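Local atomic coordinates of uncharacterized protein (Nostoc punctiforme, PDB entry 2R3S), a protein that probably transfers methyl groups to oxygen atoms of a substrate that is not known. Residues D96-I106 and H134-M144; L242-C250 and M291-Y301. One frame throughout, in Å; residues are numbered along the deposited sequence.

Interaction 1. Residues D96-I106 and H134-M144; sequences DAIEFLLSPMI and HPVWVQFAKAM
Asp96 O meets the methyl of Ala143 (O to CB 3.6 Å), and Ala97 rests its CB against the selenium of selenomethionine Met144 (CB to SE 3.8 Å). Glu99 sets its CB beside the same Ala143 methyl and against Gln139 OE1. Phe100 is the knob of the contact, seated in a hole formed by Val136, Trp137, Phe140 and Ala143. Its CG stands anti to the backbone N (chi1 172°), which swings the ring across helix 136-143. Phe140 turns an edge to one face of this ring in a T-shaped pair, planes at 86°, with its CD2 3.6 Å from Phe100 CZ. Ile106 CG1, of the same segment, lies over the opposite face, offset toward the rim. Val136 O lies near the ring plane, 3.6 Å from Phe100 CD1. Trp137 CZ3 comes in obliquely, 3.9 Å from Phe100 CE1, completing an aromatic cluster, and Met144 SE makes an oblique Met-aromatic contact near CD2. Leu101 CG reaches the same selenium. Ser103 OG caps the next helix by accepting from Met105 N. Selenomethionine Met105 packs its CB on Val136 CG2 at 3.6 Å, while its SE meets the edge of the His134 ring at CE1 (3.8 Å) and Pro135 CG. No hydrogen bond joins the segments. Trp137 leans on Val200 of helix 198-211, and Ala97 and Leu101 pack on Phe11 of the second subunit, consistent with a place between the methyltransferase domain and the dimerisation region.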
loop_
_atom_site.group_PDB
_atom_site.type_symbol
_atom_site.label_atom_id
_atom_site.label_comp_id
_atom_site.label_asym_id
_atom_site.label_seq_id
_atom_site.Cartn_x
_atom_site.Cartn_y
_atom_site.Cartn_z
ATOM N N ASP A 96 13.298 -11.929 -2.545
ATOM C CA ASP A 96 12.661 -12.425 -3.757
ATOM C C ASP A 96 11.277 -13.003 -3.515
ATOM O O ASP A 96 10.624 -13.443 -4.462
ATOM C CB ASP A 96 13.579 -13.383 -4.502
ATOM C CG ASP A 96 14.859 -12.677 -5.043
ATOM O OD1 ASP A 96 14.942 -11.420 -5.103
ATOM O OD2 ASP A 96 15.794 -13.400 -5.397
ATOM N N ALA A 97 10.798 -12.954 -2.269
ATOM C CA ALA A 97 9.392 -13.287 -1.991
ATOM C C ALA A 97 8.449 -12.432 -2.836
ATOM O O ALA A 97 7.319 -12.861 -3.126
ATOM C CB ALA A 97 9.052 -13.148 -0.466
ATOM N N ILE A 98 8.889 -11.234 -3.239
ATOM C CA ILE A 98 8.044 -10.359 -4.071
ATOM C C ILE A 98 7.664 -11.014 -5.411
ATOM O O ILE A 98 6.700 -10.601 -6.052
ATOM C CB ILE A 98 8.683 -8.944 -4.362
ATOM C CG1 ILE A 98 9.963 -9.057 -5.217
ATOM C CG2 ILE A 98 8.936 -8.163 -3.069
ATOM C CD1 ILE A 98 10.418 -7.661 -5.859
ATOM N N GLU A 99 8.406 -12.024 -5.844
ATOM C CA GLU A 99 8.044 -12.728 -7.081
ATOM C C GLU A 99 6.680 -13.405 -7.027
ATOM O O GLU A 99 6.004 -13.549 -8.052
ATOM C CB GLU A 99 9.132 -13.723 -7.463
ATOM C CG GLU A 99 10.381 -13.022 -8.044
ATOM C CD GLU A 99 11.555 -13.990 -8.284
ATOM O OE1 GLU A 99 11.338 -15.237 -8.246
ATOM O OE2 GLU A 99 12.699 -13.492 -8.491
ATOM N N PHE A 100 6.289 -13.821 -5.827
ATOM C CA PHE A 100 4.930 -14.251 -5.542
ATOM C C PHE A 100 4.075 -13.084 -5.035
ATOM O O PHE A 100 3.025 -12.794 -5.624
ATOM C CB PHE A 100 4.919 -15.405 -4.522
ATOM C CG PHE A 100 3.539 -15.755 -4.051
ATOM C CD1 PHE A 100 2.695 -16.522 -4.843
ATOM C CD2 PHE A 100 3.068 -15.288 -2.855
ATOM C CE1 PHE A 100 1.410 -16.805 -4.438
ATOM C CE2 PHE A 100 1.778 -15.556 -2.448
ATOM C CZ PHE A 100 0.945 -16.321 -3.243
ATOM N N LEU A 101 4.532 -12.402 -3.966
ATOM C CA LEU A 101 3.677 -11.466 -3.233
ATOM C C LEU A 101 3.235 -10.270 -4.069
ATOM O O LEU A 101 2.139 -9.754 -3.875
ATOM C CB LEU A 101 4.337 -11.006 -1.935
ATOM C CG LEU A 101 4.520 -12.062 -0.847
ATOM C CD1 LEU A 101 5.393 -11.459 0.229
ATOM C CD2 LEU A 101 3.159 -12.515 -0.280
ATOM N N LEU A 102 4.077 -9.872 -5.025
ATOM C CA LEU A 102 3.764 -8.800 -5.952
ATOM C C LEU A 102 3.575 -9.333 -7.374
ATOM O O LEU A 102 3.648 -8.579 -8.314
ATOM C CB LEU A 102 4.855 -7.688 -5.919
ATOM C CG LEU A 102 4.996 -6.959 -4.571
ATOM C CD1 LEU A 102 5.892 -5.760 -4.676
ATOM C CD2 LEU A 102 3.636 -6.559 -3.973
ATOM N N SER A 103 3.285 -10.617 -7.522
ATOM C CA SER A 103 2.844 -11.153 -8.807
ATOM C C SER A 103 1.511 -10.557 -9.175
ATOM O O SER A 103 0.612 -10.469 -8.339
ATOM C CB SER A 103 2.652 -12.670 -8.765
ATOM O OG SER A 103 2.079 -13.108 -9.992
ATOM N N PRO A 104 1.355 -10.139 -10.435
ATOM C CA PRO A 104 0.042 -9.609 -10.816
ATOM C C PRO A 104 -1.057 -10.636 -10.629
ATOM O O PRO A 104 -2.201 -10.277 -10.452
ATOM C CB PRO A 104 0.204 -9.213 -12.279
ATOM C CG PRO A 104 1.539 -9.726 -12.730
ATOM C CD PRO A 104 2.355 -10.066 -11.516
HETATM N N MSE A 105 -0.693 -11.908 -10.617
HETATM C CA MSE A 105 -1.623 -13.001 -10.391
HETATM C C MSE A 105 -2.219 -12.930 -8.979
HETATM O O MSE A 105 -3.296 -13.436 -8.724
HETATM C CB MSE A 105 -0.902 -14.338 -10.627
HETATM C CG MSE A 105 -0.255 -14.438 -12.023
HETATM SE SE MSE A 105 0.592 -16.134 -12.474
HETATM C CE MSE A 105 2.443 -15.741 -11.960
ATOM N N ILE A 106 -1.499 -12.288 -8.065
ATOM C CA ILE A 106 -1.997 -12.013 -6.706
ATOM C C ILE A 106 -2.553 -10.582 -6.596
ATOM O O ILE A 106 -3.677 -10.399 -6.154
ATOM C CB ILE A 106 -0.894 -12.256 -5.655
ATOM C CG1 ILE A 106 -0.529 -13.744 -5.621
ATOM C CG2 ILE A 106 -1.357 -11.806 -4.272
ATOM C CD1 ILE A 106 -1.783 -14.674 -5.346
ATOM N N HIS A 134 -2.830 -23.439 -11.739
ATOM C CA HIS A 134 -2.559 -22.017 -11.853
ATOM C C HIS A 134 -1.062 -21.815 -11.591
ATOM O O HIS A 134 -0.516 -22.389 -10.630
ATOM C CB HIS A 134 -3.402 -21.219 -10.856
ATOM C CG HIS A 134 -3.481 -19.752 -11.166
ATOM N ND1 HIS A 134 -2.372 -18.935 -11.185
ATOM C CD2 HIS A 134 -4.536 -18.961 -11.470
ATOM C CE1 HIS A 134 -2.740 -17.705 -11.493
ATOM N NE2 HIS A 134 -4.049 -17.695 -11.681
ATOM N N PRO A 135 -0.369 -21.057 -12.472
ATOM C CA PRO A 135 1.090 -20.921 -12.346
ATOM C C PRO A 135 1.578 -20.098 -11.148
ATOM O O PRO A 135 2.762 -20.128 -10.834
ATOM C CB PRO A 135 1.489 -20.254 -13.662
ATOM C CG PRO A 135 0.281 -19.487 -14.071
ATOM C CD PRO A 135 -0.883 -20.342 -13.660
ATOM N N VAL A 136 0.682 -19.374 -10.483
ATOM C CA VAL A 136 1.053 -18.615 -9.298
ATOM C C VAL A 136 1.603 -19.542 -8.187
ATOM O O VAL A 136 2.365 -19.091 -7.343
ATOM C CB VAL A 136 -0.098 -17.683 -8.808
ATOM C CG1 VAL A 136 -1.171 -18.446 -7.987
ATOM C CG2 VAL A 136 0.482 -16.490 -8.052
ATOM N N TRP A 137 1.272 -20.828 -8.243
ATOM C CA TRP A 137 1.702 -21.793 -7.224
ATOM C C TRP A 137 3.092 -22.332 -7.484
ATOM O O TRP A 137 3.778 -22.729 -6.537
ATOM C CB TRP A 137 0.635 -22.883 -7.001
ATOM C CG TRP A 137 -0.662 -22.228 -6.606
ATOM C CD1 TRP A 137 -1.854 -22.295 -7.279
ATOM C CD2 TRP A 137 -0.887 -21.332 -5.489
ATOM N NE1 TRP A 137 -2.791 -21.505 -6.661
ATOM C CE2 TRP A 137 -2.227 -20.893 -5.572
ATOM C CE3 TRP A 137 -0.088 -20.865 -4.430
ATOM C CZ2 TRP A 137 -2.786 -20.013 -4.640
ATOM C CZ3 TRP A 137 -0.649 -19.980 -3.503
ATOM C CH2 TRP A 137 -1.974 -19.564 -3.620
ATOM N N VAL A 138 3.551 -22.253 -8.738
ATOM C CA VAL A 138 4.964 -22.469 -9.045
ATOM C C VAL A 138 5.773 -21.302 -8.491
ATOM O O VAL A 138 6.804 -21.527 -7.860
ATOM C CB VAL A 138 5.203 -22.689 -10.559
ATOM C CG1 VAL A 138 6.715 -22.932 -10.894
ATOM C CG2 VAL A 138 4.346 -23.844 -11.038
ATOM N N GLN A 139 5.296 -20.073 -8.693
ATOM C CA GLN A 139 5.959 -18.909 -8.109
ATOM C C GLN A 139 5.973 -18.980 -6.586
ATOM O O GLN A 139 7.005 -18.703 -5.976
ATOM C CB GLN A 139 5.340 -17.583 -8.574
ATOM C CG GLN A 139 5.730 -17.175 -9.980
ATOM C CD GLN A 139 7.231 -17.234 -10.202
ATOM O OE1 GLN A 139 7.991 -16.518 -9.550
ATOM N NE2 GLN A 139 7.664 -18.124 -11.102
ATOM N N PHE A 140 4.853 -19.376 -5.968
ATOM C CA PHE A 140 4.846 -19.533 -4.522
ATOM C C PHE A 140 5.923 -20.527 -4.107
ATOM O O PHE A 140 6.728 -20.235 -3.227
ATOM C CB PHE A 140 3.497 -19.997 -3.995
ATOM C CG PHE A 140 3.429 -20.041 -2.484
ATOM C CD1 PHE A 140 3.955 -21.108 -1.782
ATOM C CD2 PHE A 140 2.872 -19.002 -1.779
ATOM C CE1 PHE A 140 3.919 -21.145 -0.404
ATOM C CE2 PHE A 140 2.826 -19.018 -0.394
ATOM C CZ PHE A 140 3.339 -20.100 0.295
ATOM N N ALA A 141 5.919 -21.707 -4.733
ATOM C CA ALA A 141 6.844 -22.767 -4.369
ATOM C C ALA A 141 8.322 -22.356 -4.498
ATOM O O ALA A 141 9.165 -22.755 -3.683
ATOM C CB ALA A 141 6.568 -24.044 -5.190
ATOM N N LYS A 142 8.646 -21.594 -5.532
ATOM C CA LYS A 142 10.015 -21.128 -5.725
ATOM C C LYS A 142 10.363 -19.969 -4.796
ATOM O O LYS A 142 11.472 -19.909 -4.271
ATOM C CB LYS A 142 10.256 -20.688 -7.182
ATOM C CG LYS A 142 10.111 -21.785 -8.241
ATOM C CD LYS A 142 10.578 -21.275 -9.617
ATOM C CE LYS A 142 10.182 -22.171 -10.784
ATOM N NZ LYS A 142 10.550 -23.592 -10.565
ATOM N N ALA A 143 9.438 -19.038 -4.619
ATOM C CA ALA A 143 9.756 -17.740 -4.011
ATOM C C ALA A 143 9.563 -17.716 -2.494
ATOM O O ALA A 143 10.193 -16.926 -1.801
ATOM C CB ALA A 143 8.907 -16.628 -4.660
HETATM N N MSE A 144 8.667 -18.553 -1.981
HETATM C CA MSE A 144 8.232 -18.441 -0.590
HETATM C C MSE A 144 8.860 -19.509 0.315
HETATM O O MSE A 144 8.677 -19.467 1.527
HETATM C CB MSE A 144 6.711 -18.514 -0.509
HETATM C CG MSE A 144 6.020 -17.457 -1.284
HETATM SE SE MSE A 144 6.227 -15.695 -0.476
HETATM C CE MSE A 144 5.032 -15.971 1.055
#

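Interaction 2. Residues L242-C250 and M291-Y301; sequences LHHFDVATC and MLATTPNGDAY
Asp299 N donates to His243 O (2.7 Å) within the carbonyl plane, the N-H...O angle a bent 144°. The second direct hydrogen bond comes from a side chain: Tyr301 OH donates to a lone pair of Phe245 O at 2.8 Å, that oxygen lying at the ring's edge. Next to Asp299, Gly298 CA sits 3.0 Å from His243 O and also near His244 O, a close backbone packing. One water bridges His244 O and Asn297 N. The segment 242-250 follows strand 233-239 of the Rossmann-like methyltransferase sheet and starts helix 247-260, a strand-to-helix connection, and 291-301 is the exit from helix 282-294. At that exit Thr295 OG1 donates to Met291 O and accepts from Gly298 N, an ST motif. Asp246 caps helix 247-260: with chi1 at 58°, its OD1 takes both Thr249 N (3.0 Å) and Thr249 OG1. Across the contact the Asp246 and Asn297 side chains lie side by side, pointing the same way, CB to CB 3.5 Å. An alanine in place of Asp246 would probably leave Thr249 N without its cap, the Thr249 hydroxyl without its close acceptor and the Asn297 amide without the carboxylate beside it. Among the apolar and sulfur contacts, SE of selenomethionine Met291 meets both histidine rings obliquely, 3.6 Å from His243 CD2, and Thr295 CG2 touches the edge of His244. Val247 CG2 and Cys250 SG lie obliquely to the Tyr301 ring. His243 ND1 is hydrogen-bonded to Asp271 OD1, and Asp299 forms a salt bridge with Arg57 of the second subunit.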
loop_
_atom_site.group_PDB
_atom_site.type_symbol
_atom_site.label_atom_id
_atom_site.label_comp_id
_atom_site.label_asym_id
_atom_site.label_seq_id
_atom_site.Cartn_x
_atom_site.Cartn_y
_atom_site.Cartn_z
ATOM N N LEU A 242 -6.076 -25.194 3.490
ATOM C CA LEU A 242 -7.518 -25.216 3.766
ATOM C C LEU A 242 -8.175 -23.859 3.633
ATOM O O LEU A 242 -9.328 -23.786 3.248
ATOM C CB LEU A 242 -7.822 -25.812 5.149
ATOM C CG LEU A 242 -7.665 -27.333 5.320
ATOM C CD1 LEU A 242 -8.121 -27.656 6.740
ATOM C CD2 LEU A 242 -8.461 -28.150 4.259
ATOM N N HIS A 243 -7.436 -22.786 3.931
ATOM C CA HIS A 243 -7.964 -21.409 3.819
ATOM C C HIS A 243 -8.521 -20.964 2.468
ATOM O O HIS A 243 -9.273 -19.982 2.402
ATOM C CB HIS A 243 -6.926 -20.369 4.303
ATOM C CG HIS A 243 -5.579 -20.424 3.631
ATOM N ND1 HIS A 243 -4.405 -20.490 4.354
ATOM C CD2 HIS A 243 -5.215 -20.347 2.327
ATOM C CE1 HIS A 243 -3.375 -20.457 3.524
ATOM N NE2 HIS A 243 -3.841 -20.378 2.287
ATOM N N HIS A 244 -8.155 -21.660 1.394
ATOM C CA HIS A 244 -8.676 -21.386 0.032
ATOM C C HIS A 244 -10.123 -21.804 -0.244
ATOM O O HIS A 244 -10.733 -21.332 -1.196
ATOM C CB HIS A 244 -7.796 -22.100 -0.991
ATOM C CG HIS A 244 -6.384 -21.616 -1.003
ATOM N ND1 HIS A 244 -5.337 -22.384 -0.550
ATOM C CD2 HIS A 244 -5.851 -20.424 -1.376
ATOM C CE1 HIS A 244 -4.214 -21.690 -0.661
ATOM N NE2 HIS A 244 -4.499 -20.496 -1.152
ATOM N N PHE A 245 -10.684 -22.690 0.573
ATOM C CA PHE A 245 -11.963 -23.322 0.213
ATOM C C PHE A 245 -13.067 -23.009 1.212
ATOM O O PHE A 245 -12.766 -22.704 2.358
ATOM C CB PHE A 245 -11.726 -24.829 0.109
ATOM C CG PHE A 245 -10.517 -25.181 -0.722
ATOM C CD1 PHE A 245 -10.556 -25.091 -2.099
ATOM C CD2 PHE A 245 -9.335 -25.561 -0.120
ATOM C CE1 PHE A 245 -9.429 -25.412 -2.865
ATOM C CE2 PHE A 245 -8.219 -25.859 -0.861
ATOM C CZ PHE A 245 -8.263 -25.790 -2.242
ATOM N N ASP A 246 -14.335 -23.072 0.788
ATOM C CA ASP A 246 -15.448 -23.032 1.756
ATOM C C ASP A 246 -15.407 -24.226 2.703
ATOM O O ASP A 246 -14.646 -25.178 2.509
ATOM C CB ASP A 246 -16.850 -22.835 1.116
ATOM C CG ASP A 246 -17.219 -23.907 0.098
ATOM O OD1 ASP A 246 -16.916 -25.090 0.311
ATOM O OD2 ASP A 246 -17.828 -23.545 -0.920
ATOM N N VAL A 247 -16.208 -24.132 3.761
ATOM C CA VAL A 247 -16.269 -25.140 4.819
ATOM C C VAL A 247 -16.689 -26.558 4.349
ATOM O O VAL A 247 -16.179 -27.565 4.856
ATOM C CB VAL A 247 -17.233 -24.660 5.953
ATOM C CG1 VAL A 247 -17.566 -25.813 6.908
ATOM C CG2 VAL A 247 -16.619 -23.470 6.711
ATOM N N ALA A 248 -17.649 -26.615 3.424
ATOM C CA ALA A 248 -18.162 -27.871 2.887
ATOM C C ALA A 248 -17.030 -28.594 2.131
ATOM O O ALA A 248 -16.777 -29.787 2.333
ATOM C CB ALA A 248 -19.320 -27.579 1.965
ATOM N N THR A 249 -16.327 -27.835 1.299
ATOM C CA THR A 249 -15.167 -28.337 0.562
ATOM C C THR A 249 -14.051 -28.796 1.460
ATOM O O THR A 249 -13.464 -29.839 1.191
ATOM C CB THR A 249 -14.665 -27.289 -0.408
ATOM O OG1 THR A 249 -15.767 -26.884 -1.224
ATOM C CG2 THR A 249 -13.499 -27.818 -1.280
ATOM N N CYS A 250 -13.750 -28.056 2.533
ATOM C CA CYS A 250 -12.729 -28.514 3.513
ATOM C C CYS A 250 -13.175 -29.814 4.163
ATOM O O CYS A 250 -12.366 -30.688 4.450
ATOM C CB CYS A 250 -12.483 -27.474 4.623
ATOM S SG CYS A 250 -11.688 -25.928 4.044
HETATM N N MSE A 291 -7.934 -13.762 1.077
HETATM C CA MSE A 291 -8.835 -14.801 0.614
HETATM C C MSE A 291 -10.027 -14.236 -0.118
HETATM O O MSE A 291 -10.466 -14.807 -1.104
HETATM C CB MSE A 291 -9.268 -15.710 1.759
HETATM C CG MSE A 291 -8.115 -16.500 2.374
HETATM SE SE MSE A 291 -7.339 -17.767 1.078
HETATM C CE MSE A 291 -5.988 -16.621 0.189
ATOM N N LEU A 292 -10.540 -13.100 0.310
ATOM C CA LEU A 292 -11.629 -12.459 -0.428
ATOM C C LEU A 292 -11.182 -12.039 -1.820
ATOM O O LEU A 292 -11.925 -12.205 -2.808
ATOM C CB LEU A 292 -12.187 -11.246 0.329
ATOM C CG LEU A 292 -13.267 -10.388 -0.345
ATOM C CD1 LEU A 292 -14.622 -11.104 -0.489
ATOM C CD2 LEU A 292 -13.440 -9.087 0.401
ATOM N N ALA A 293 -9.997 -11.436 -1.897
ATOM C CA ALA A 293 -9.526 -10.888 -3.159
ATOM C C ALA A 293 -9.190 -11.966 -4.194
ATOM O O ALA A 293 -9.343 -11.733 -5.383
ATOM C CB ALA A 293 -8.320 -9.949 -2.957
ATOM N N THR A 294 -8.753 -13.139 -3.746
ATOM C CA THR A 294 -8.099 -14.083 -4.641
ATOM C C THR A 294 -8.789 -15.440 -4.833
ATOM O O THR A 294 -8.404 -16.175 -5.726
ATOM C CB THR A 294 -6.656 -14.375 -4.189
ATOM O OG1 THR A 294 -6.664 -15.036 -2.919
ATOM C CG2 THR A 294 -5.784 -13.110 -4.159
ATOM N N THR A 295 -9.737 -15.785 -3.968
ATOM C CA THR A 295 -10.425 -17.068 -3.982
ATOM C C THR A 295 -11.949 -16.794 -3.935
ATOM O O THR A 295 -12.378 -15.695 -3.509
ATOM C CB THR A 295 -10.035 -17.981 -2.799
ATOM O OG1 THR A 295 -10.637 -17.505 -1.593
ATOM C CG2 THR A 295 -8.514 -18.092 -2.601
ATOM N N PRO A 296 -12.776 -17.738 -4.451
ATOM C CA PRO A 296 -14.238 -17.540 -4.398
ATOM C C PRO A 296 -14.896 -17.618 -3.013
ATOM O O PRO A 296 -15.832 -16.887 -2.787
ATOM C CB PRO A 296 -14.792 -18.645 -5.344
ATOM C CG PRO A 296 -13.582 -19.063 -6.194
ATOM C CD PRO A 296 -12.421 -18.945 -5.223
ATOM N N ASN A 297 -14.451 -18.522 -2.145
ATOM C CA ASN A 297 -15.048 -18.810 -0.848
ATOM C C ASN A 297 -14.003 -19.067 0.250
ATOM O O ASN A 297 -14.340 -19.658 1.275
ATOM C CB ASN A 297 -15.933 -20.085 -0.908
ATOM C CG ASN A 297 -16.692 -20.259 -2.226
ATOM O OD1 ASN A 297 -17.564 -19.453 -2.574
ATOM N ND2 ASN A 297 -16.388 -21.354 -2.947
ATOM N N GLY A 298 -12.737 -18.726 0.025
ATOM C CA GLY A 298 -11.698 -18.993 1.025
ATOM C C GLY A 298 -11.828 -18.021 2.210
ATOM O O GLY A 298 -12.521 -17.021 2.108
ATOM N N ASP A 299 -11.142 -18.308 3.314
ATOM C CA ASP A 299 -11.226 -17.494 4.538
ATOM C C ASP A 299 -10.050 -17.843 5.421
ATOM O O ASP A 299 -9.448 -18.909 5.262
ATOM C CB ASP A 299 -12.535 -17.815 5.275
ATOM C CG ASP A 299 -13.055 -16.669 6.166
ATOM O OD1 ASP A 299 -12.362 -15.665 6.439
ATOM O OD2 ASP A 299 -14.209 -16.815 6.586
ATOM N N ALA A 300 -9.715 -16.954 6.354
ATOM C CA ALA A 300 -8.777 -17.285 7.422
ATOM C C ALA A 300 -9.652 -17.776 8.578
ATOM O O ALA A 300 -10.309 -16.988 9.263
ATOM C CB ALA A 300 -7.937 -16.078 7.829
ATOM N N TYR A 301 -9.664 -19.087 8.775
ATOM C CA TYR A 301 -10.562 -19.729 9.704
ATOM C C TYR A 301 -9.995 -19.778 11.114
ATOM O O TYR A 301 -8.811 -20.025 11.319
ATOM C CB TYR A 301 -10.857 -21.148 9.226
ATOM C CG TYR A 301 -11.691 -21.216 7.973
ATOM C CD1 TYR A 301 -13.010 -20.797 7.967
ATOM C CD2 TYR A 301 -11.170 -21.727 6.793
ATOM C CE1 TYR A 301 -13.775 -20.862 6.813
ATOM C CE2 TYR A 301 -11.940 -21.833 5.663
ATOM C CZ TYR A 301 -13.231 -21.381 5.669
ATOM O OH TYR A 301 -13.983 -21.453 4.530
HETATM O O HOH W 1 -12.795 -20.874 -2.578
HETATM O O HOH W 2 -14.388 -23.883 -2.094
#

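How the interactions relate
Interaction 1 closes before interaction 2 opens along the chain, and their centres lie about 19 Å apart, yet their edges touch. Trp137 CH2 packs 3.7 Å from His244 NE2, the two rings meeting with planes at about 75°, and Ile106 O comes within 4.0 Å of Thr294 CG2. Thr129 links both, its carbonyl accepting from Trp137 NE1 and its hydroxyl hydrogen-bonding to Thr294 O. 1,2-Ethanediol, probably from the crystallisation liquor, is bound about 4 Å from the Trp137 side chain and about 3 Å from that of His244, which may mark a pocket here. Each contact also reaches the second subunit.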